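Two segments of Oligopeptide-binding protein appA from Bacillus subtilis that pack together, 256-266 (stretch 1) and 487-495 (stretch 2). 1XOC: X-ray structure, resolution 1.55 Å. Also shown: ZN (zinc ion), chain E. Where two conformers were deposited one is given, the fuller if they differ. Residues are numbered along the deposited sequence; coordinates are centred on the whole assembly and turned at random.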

ATOM      1  N   LEU A 256      15.224 -21.844 -10.079  1.00 34.13           N
ATOM      2  CA  LEU A 256      14.502 -20.552 -10.001  1.00 33.33           C
ATOM      3  C   LEU A 256      14.683 -19.681 -11.232  1.00 31.67           C
ATOM      4  O   LEU A 256      15.675 -19.781 -11.932  1.00 32.86           O
ATOM      5  CB  LEU A 256      14.934 -19.742  -8.762  1.00 33.91           C
ATOM      6  CG  LEU A 256      14.608 -20.343  -7.378  1.00 36.22           C
ATOM      7  CD1 LEU A 256      15.394 -19.637  -6.258  1.00 37.31           C
ATOM      8  CD2 LEU A 256      13.132 -20.316  -7.067  1.00 37.59           C
ATOM      9  N   LYS A 257      13.698 -18.816 -11.478  1.00 30.13           N
ATOM     10  CA  LYS A 257      13.759 -17.771 -12.481  1.00 29.31           C
ATOM     11  C   LYS A 257      13.285 -16.468 -11.830  1.00 28.36           C
ATOM     12  O   LYS A 257      12.587 -16.504 -10.834  1.00 27.83           O
ATOM     13  CB  LYS A 257      12.899 -18.112 -13.689  1.00 29.63           C
ATOM     14  CG  LYS A 257      11.413 -18.362 -13.425  1.00 29.30           C
ATOM     15  CD  LYS A 257      10.689 -18.872 -14.711  1.00 30.00           C
ATOM     16  CE  LYS A 257       9.229 -19.260 -14.484  1.00 30.18           C
ATOM     17  NZ  LYS A 257       8.708 -20.262 -15.467  1.00 31.65           N
ATOM     18  N   ILE A 258      13.681 -15.328 -12.395  1.00 28.45           N
ATOM     19  CA  ILE A 258      13.369 -14.025 -11.799  1.00 28.08           C
ATOM     20  C   ILE A 258      12.692 -13.163 -12.819  1.00 27.35           C
ATOM     21  O   ILE A 258      13.233 -12.991 -13.898  1.00 27.51           O
ATOM     22  CB  ILE A 258      14.638 -13.327 -11.281  1.00 28.46           C
ATOM     23  CG1 ILE A 258      15.383 -14.238 -10.306  1.00 29.50           C
ATOM     24  CG2 ILE A 258      14.291 -12.013 -10.587  1.00 28.53           C
ATOM     25  CD1 ILE A 258      16.668 -13.644  -9.805  1.00 29.54           C
ATOM     26  N   VAL A 259      11.526 -12.639 -12.454  1.00 26.91           N
ATOM     27  CA  VAL A 259      10.777 -11.720 -13.316  1.00 27.35           C
ATOM     28  C   VAL A 259      10.891 -10.318 -12.711  1.00 28.67           C
ATOM     29  O   VAL A 259      10.519 -10.133 -11.562  1.00 28.50           O
ATOM     30  CB  VAL A 259       9.283 -12.128 -13.460  1.00 28.68           C
ATOM     31  CG1 VAL A 259       8.526 -11.107 -14.320  1.00 29.01           C
ATOM     32  CG2 VAL A 259       9.181 -13.517 -14.112  1.00 29.50           C
ATOM     33  N   THR A 260      11.309  -9.348 -13.521  1.00 27.67           N
ATOM     34  CA  THR A 260      11.634  -7.995 -13.059  1.00 28.39           C
ATOM     35  C   THR A 260      10.828  -6.927 -13.830  1.00 28.11           C
ATOM     36  O   THR A 260      10.755  -6.980 -15.070  1.00 27.38           O
ATOM     37  CB  THR A 260      13.130  -7.694 -13.273  1.00 29.78           C
ATOM     38  OG1 THR A 260      13.930  -8.627 -12.515  1.00 32.66           O
ATOM     39  CG2 THR A 260      13.451  -6.295 -12.846  1.00 30.65           C
ATOM     40  N   ASP A 261      10.248  -5.980 -13.092  1.00 27.85           N
ATOM     41  CA  ASP A 261       9.600  -4.801 -13.679  1.00 28.21           C
ATOM     42  C   ASP A 261       9.336  -3.750 -12.620  1.00 27.75           C
ATOM     43  O   ASP A 261       9.573  -3.977 -11.416  1.00 26.07           O
ATOM     44  CB  ASP A 261       8.285  -5.208 -14.373  1.00 27.91           C
ATOM     45  CG  ASP A 261       8.017  -4.452 -15.662  1.00 31.78           C
ATOM     46  OD1 ASP A 261       8.365  -3.250 -15.765  1.00 30.14           O
ATOM     47  OD2 ASP A 261       7.503  -5.106 -16.603  1.00 38.73           O
ATOM     48  N   LEU A 262       8.922  -2.569 -13.059  1.00 28.40           N
ATOM     49  CA  LEU A 262       8.592  -1.468 -12.163  1.00 27.94           C
ATOM     50  C   LEU A 262       7.413  -1.822 -11.267  1.00 28.04           C
ATOM     51  O   LEU A 262       6.459  -2.428 -11.719  1.00 27.90           O
ATOM     52  CB  LEU A 262       8.277  -0.204 -12.963  1.00 28.79           C
ATOM     53  CG  LEU A 262       8.167   1.126 -12.195  1.00 29.54           C
ATOM     54  CD1 LEU A 262       9.416   1.543 -11.429  1.00 31.74           C
ATOM     55  CD2 LEU A 262       7.785   2.162 -13.237  1.00 30.30           C
ATOM     56  N   ALA A 263       7.549  -1.519  -9.968  1.00 27.19           N
ATOM     57  CA  ALA A 263       6.440  -1.641  -8.992  1.00 27.69           C
ATOM     58  C   ALA A 263       5.521  -0.425  -9.004  1.00 28.34           C
ATOM     59  O   ALA A 263       5.958   0.690  -9.328  1.00 29.33           O
ATOM     60  CB  ALA A 263       6.989  -1.821  -7.595  1.00 28.02           C
ATOM     61  N   LEU A 264       4.236  -0.624  -8.684  1.00 29.28           N
ATOM     62  CA  LEU A 264       3.295   0.505  -8.575  1.00 29.45           C
ATOM     63  C   LEU A 264       3.421   1.128  -7.175  1.00 30.66           C
ATOM     64  O   LEU A 264       2.585   0.929  -6.308  1.00 29.79           O
ATOM     65  CB  LEU A 264       1.849   0.056  -8.872  1.00 28.96           C
ATOM     66  CG  LEU A 264       0.824   1.164  -9.053  1.00 28.96           C
ATOM     67  CD1 LEU A 264       0.975   1.802 -10.414  1.00 28.35           C
ATOM     68  CD2 LEU A 264      -0.573   0.611  -8.937  1.00 30.39           C
ATOM     69  N   SER A 265       4.490   1.880  -6.974  1.00 30.29           N
ATOM     70  CA  SER A 265       4.928   2.227  -5.626  1.00 30.72           C
ATOM     71  C   SER A 265       5.892   3.392  -5.703  1.00 29.93           C
ATOM     72  O   SER A 265       6.490   3.671  -6.761  1.00 29.83           O
ATOM     73  CB  SER A 265       5.631   1.037  -5.009  1.00 31.64           C
ATOM     74  OG  SER A 265       6.236   1.386  -3.784  0.50 37.12           O
ATOM     75  N   TYR A 266       6.056   4.071  -4.562  1.00 29.98           N
ATOM     76  CA  TYR A 266       7.251   4.892  -4.353  1.00 29.35           C
ATOM     77  C   TYR A 266       7.639   4.783  -2.881  1.00 29.88           C
ATOM     78  O   TYR A 266       6.795   4.474  -2.031  1.00 30.45           O
ATOM     79  CB  TYR A 266       7.101   6.358  -4.825  1.00 29.99           C
ATOM     80  CG  TYR A 266       6.029   7.160  -4.113  1.00 29.28           C
ATOM     81  CD1 TYR A 266       6.241   7.702  -2.835  1.00 30.01           C
ATOM     82  CD2 TYR A 266       4.805   7.383  -4.709  1.00 31.74           C
ATOM     83  CE1 TYR A 266       5.251   8.432  -2.200  1.00 30.33           C
ATOM     84  CE2 TYR A 266       3.806   8.113  -4.083  1.00 32.46           C
ATOM     85  CZ  TYR A 266       4.048   8.636  -2.812  1.00 30.86           C
ATOM     86  OH  TYR A 266       3.054   9.359  -2.185  1.00 32.49           O
ATOM     87  N   TYR A 487      12.475   7.213  -4.309  1.00 30.12           N
ATOM     88  CA  TYR A 487      12.599   6.503  -5.573  1.00 29.67           C
ATOM     89  C   TYR A 487      11.371   5.682  -5.954  1.00 28.63           C
ATOM     90  O   TYR A 487      10.526   5.392  -5.130  1.00 27.80           O
ATOM     91  CB  TYR A 487      13.835   5.611  -5.603  1.00 31.14           C
ATOM     92  CG  TYR A 487      13.900   4.641  -4.461  1.00 33.30           C
ATOM     93  CD1 TYR A 487      14.415   5.030  -3.254  1.00 36.31           C
ATOM     94  CD2 TYR A 487      13.447   3.340  -4.588  1.00 36.54           C
ATOM     95  CE1 TYR A 487      14.471   4.185  -2.206  1.00 36.79           C
ATOM     96  CE2 TYR A 487      13.510   2.467  -3.517  1.00 35.76           C
ATOM     97  CZ  TYR A 487      14.027   2.910  -2.330  1.00 35.09           C
ATOM     98  OH  TYR A 487      14.117   2.090  -1.232  1.00 39.96           O
ATOM     99  N   TYR A 488      11.307   5.316  -7.227  1.00 28.52           N
ATOM    100  CA  TYR A 488      10.336   4.335  -7.724  1.00 28.03           C
ATOM    101  C   TYR A 488      11.003   2.969  -7.810  1.00 28.16           C
ATOM    102  O   TYR A 488      11.928   2.784  -8.603  1.00 29.18           O
ATOM    103  CB  TYR A 488       9.849   4.746  -9.118  1.00 27.82           C
ATOM    104  CG  TYR A 488       9.265   6.134  -9.153  1.00 27.06           C
ATOM    105  CD1 TYR A 488       8.157   6.463  -8.395  1.00 28.49           C
ATOM    106  CD2 TYR A 488       9.791   7.109  -9.995  1.00 26.00           C
ATOM    107  CE1 TYR A 488       7.620   7.751  -8.417  1.00 26.91           C
ATOM    108  CE2 TYR A 488       9.256   8.395 -10.038  1.00 27.58           C
ATOM    109  CZ  TYR A 488       8.172   8.708  -9.248  1.00 27.92           C
ATOM    110  OH  TYR A 488       7.660   9.994  -9.291  1.00 30.17           O
ATOM    111  N   PRO A 489      10.594   2.022  -6.958  1.00 29.89           N
ATOM    112  CA  PRO A 489      11.307   0.759  -6.929  1.00 29.28           C
ATOM    113  C   PRO A 489      10.910  -0.224  -7.995  1.00 29.27           C
ATOM    114  O   PRO A 489       9.782  -0.165  -8.510  1.00 29.13           O
ATOM    115  CB  PRO A 489      10.864   0.170  -5.613  1.00 29.81           C
ATOM    116  CG  PRO A 489       9.542   0.707  -5.381  1.00 31.25           C
ATOM    117  CD  PRO A 489       9.540   2.069  -5.933  1.00 29.96           C
ATOM    118  N   ASN A 490      11.809  -1.161  -8.291  1.00 28.46           N
ATOM    119  CA  ASN A 490      11.488  -2.287  -9.175  1.00 29.02           C
ATOM    120  C   ASN A 490      11.312  -3.551  -8.331  1.00 29.55           C
ATOM    121  O   ASN A 490      11.972  -3.723  -7.313  1.00 31.20           O
ATOM    122  CB  ASN A 490      12.627  -2.520 -10.155  1.00 27.92           C
ATOM    123  CG  ASN A 490      12.855  -1.325 -11.056  1.00 29.76           C
ATOM    124  OD1 ASN A 490      11.904  -0.888 -11.712  1.00 32.52           O
ATOM    125  ND2 ASN A 490      14.089  -0.817 -11.141  1.00 28.58           N
ATOM    126  N   ASN A 491      10.420  -4.417  -8.771  1.00 29.87           N
ATOM    127  CA  ASN A 491      10.287  -5.741  -8.195  1.00 28.87           C
ATOM    128  C   ASN A 491      11.165  -6.733  -8.958  1.00 28.69           C
ATOM    129  O   ASN A 491      11.264  -6.672 -10.202  1.00 28.52           O
ATOM    130  CB  ASN A 491       8.863  -6.220  -8.289  1.00 30.33           C
ATOM    131  CG  ASN A 491       7.928  -5.503  -7.372  1.00 31.53           C
ATOM    132  OD1 ASN A 491       8.282  -5.170  -6.251  1.00 36.34           O
ATOM    133  ND2 ASN A 491       6.709  -5.267  -7.838  1.00 32.11           N
ATOM    134  N   HIS A 492      11.764  -7.666  -8.228  1.00 28.08           N
ATOM    135  CA  HIS A 492      12.556  -8.757  -8.782  1.00 28.55           C
ATOM    136  C   HIS A 492      12.025 -10.058  -8.213  1.00 28.61           C
ATOM    137  O   HIS A 492      12.477 -10.522  -7.148  1.00 28.45           O
ATOM    138  CB  HIS A 492      14.032  -8.578  -8.417  1.00 28.59           C
ATOM    139  CG  HIS A 492      14.605  -7.281  -8.897  1.00 27.35           C
ATOM    140  ND1 HIS A 492      14.502  -6.120  -8.176  1.00 29.51           N
ATOM    141  CD2 HIS A 492      15.263  -6.954 -10.040  1.00 27.67           C
ATOM    142  CE1 HIS A 492      15.086  -5.130  -8.824  1.00 30.04           C
ATOM    143  NE2 HIS A 492      15.548  -5.606  -9.958  1.00 26.38           N
ATOM    144  N   MET A 493      11.039 -10.626  -8.885  1.00 28.48           N
ATOM    145  CA  MET A 493      10.295 -11.743  -8.322  1.00 28.72           C
ATOM    146  C   MET A 493      10.930 -13.073  -8.704  1.00 28.57           C
ATOM    147  O   MET A 493      10.874 -13.493  -9.873  1.00 28.33           O
ATOM    148  CB  MET A 493       8.833 -11.691  -8.760  1.00 29.79           C
ATOM    149  CG  MET A 493       8.199 -10.323  -8.569  1.00 31.68           C
ATOM    150  SD  MET A 493       8.305  -9.752  -6.870  1.00 35.40           S
ATOM    151  CE  MET A 493       7.485 -11.086  -6.027  1.00 33.16           C
ATOM    152  N   ALA A 494      11.548 -13.721  -7.714  1.00 27.71           N
ATOM    153  CA  ALA A 494      12.100 -15.064  -7.872  1.00 27.91           C
ATOM    154  C   ALA A 494      11.022 -16.107  -7.634  1.00 27.59           C
ATOM    155  O   ALA A 494      10.258 -15.988  -6.702  1.00 27.41           O
ATOM    156  CB  ALA A 494      13.222 -15.270  -6.916  1.00 27.67           C
ATOM    157  N   MET A 495      10.979 -17.125  -8.507  1.00 28.32           N
ATOM    158  CA  MET A 495       9.935 -18.142  -8.467  1.00 28.88           C
ATOM    159  C   MET A 495      10.487 -19.437  -9.061  1.00 28.37           C
ATOM    160  O   MET A 495      11.504 -19.422  -9.735  1.00 28.69           O
ATOM    161  CB  MET A 495       8.706 -17.699  -9.255  1.00 28.78           C
ATOM    162  CG  MET A 495       8.994 -17.494 -10.715  1.00 28.56           C
ATOM    163  SD  MET A 495       7.671 -16.589 -11.511  1.00 30.42           S
ATOM    164  CE  MET A 495       8.022 -14.970 -10.903  1.00 28.04           C
TER
HETATM  165 ZN    ZN E 523      16.496  -4.601 -11.450  1.00 20.45          ZN

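What joins two segments so distant in sequence? They run antiparallel as neighbouring strands, and backbone hydrogen bonds come in pairs at every second residue. Lys257 N donates to Met495 O (2.9 Å) and Met495 N to Lys257 O (2.9 Å); Val259 N and Met493 O are 2.8 Å apart, as are Met493 N and Val259 O. Asp261 N to Asn491 O (3.1 Å) and Asn491 N to Asp261 O (2.8 Å) complete the ladder. Between these pairs, alpha carbons approach carbonyls, as Ile258 CA does Met493 O at 3.2 Å.

Why does Met495 lose the most surface to its partner strand? Its long, unbranched side chain shares a face of the sheet with Lys257 and Val259. Met495 CG packs 3.7 Å from Lys257 CG, against the aliphatic part of the lysine, while the chain bends so that Met495 CE reaches Val259 CG2, also at 3.7 Å. One flexible residue thus covers two neighbours.

How does Pro489 contribute without an amide hydrogen? Its carbonyl still accepts: Ala263 N donates to Pro489 O at 3.0 Å, extending the bonding beyond the ladder. The compact ring fits beside small side chains, with Pro489 CG 4.2 Å from Ala263 CB and 3.7 Å from Ser265 OG. Leu262 CD1 also comes within 3.4 Å of Pro489 O.

What does Asn491 bring besides its backbone bonds? Its side chain lies on the same face as that of Asp261, and Asn491 ND2 sits 3.5 Å from the methyl Ala263 CB. Both polar ends of this buried amide are hydrogen-bonded elsewhere in the structure. On the other face, Thr260 OG1 lies 3.3 Å from His492 CD2, and His492 NE2 binds the zinc ion at 2.0 Å.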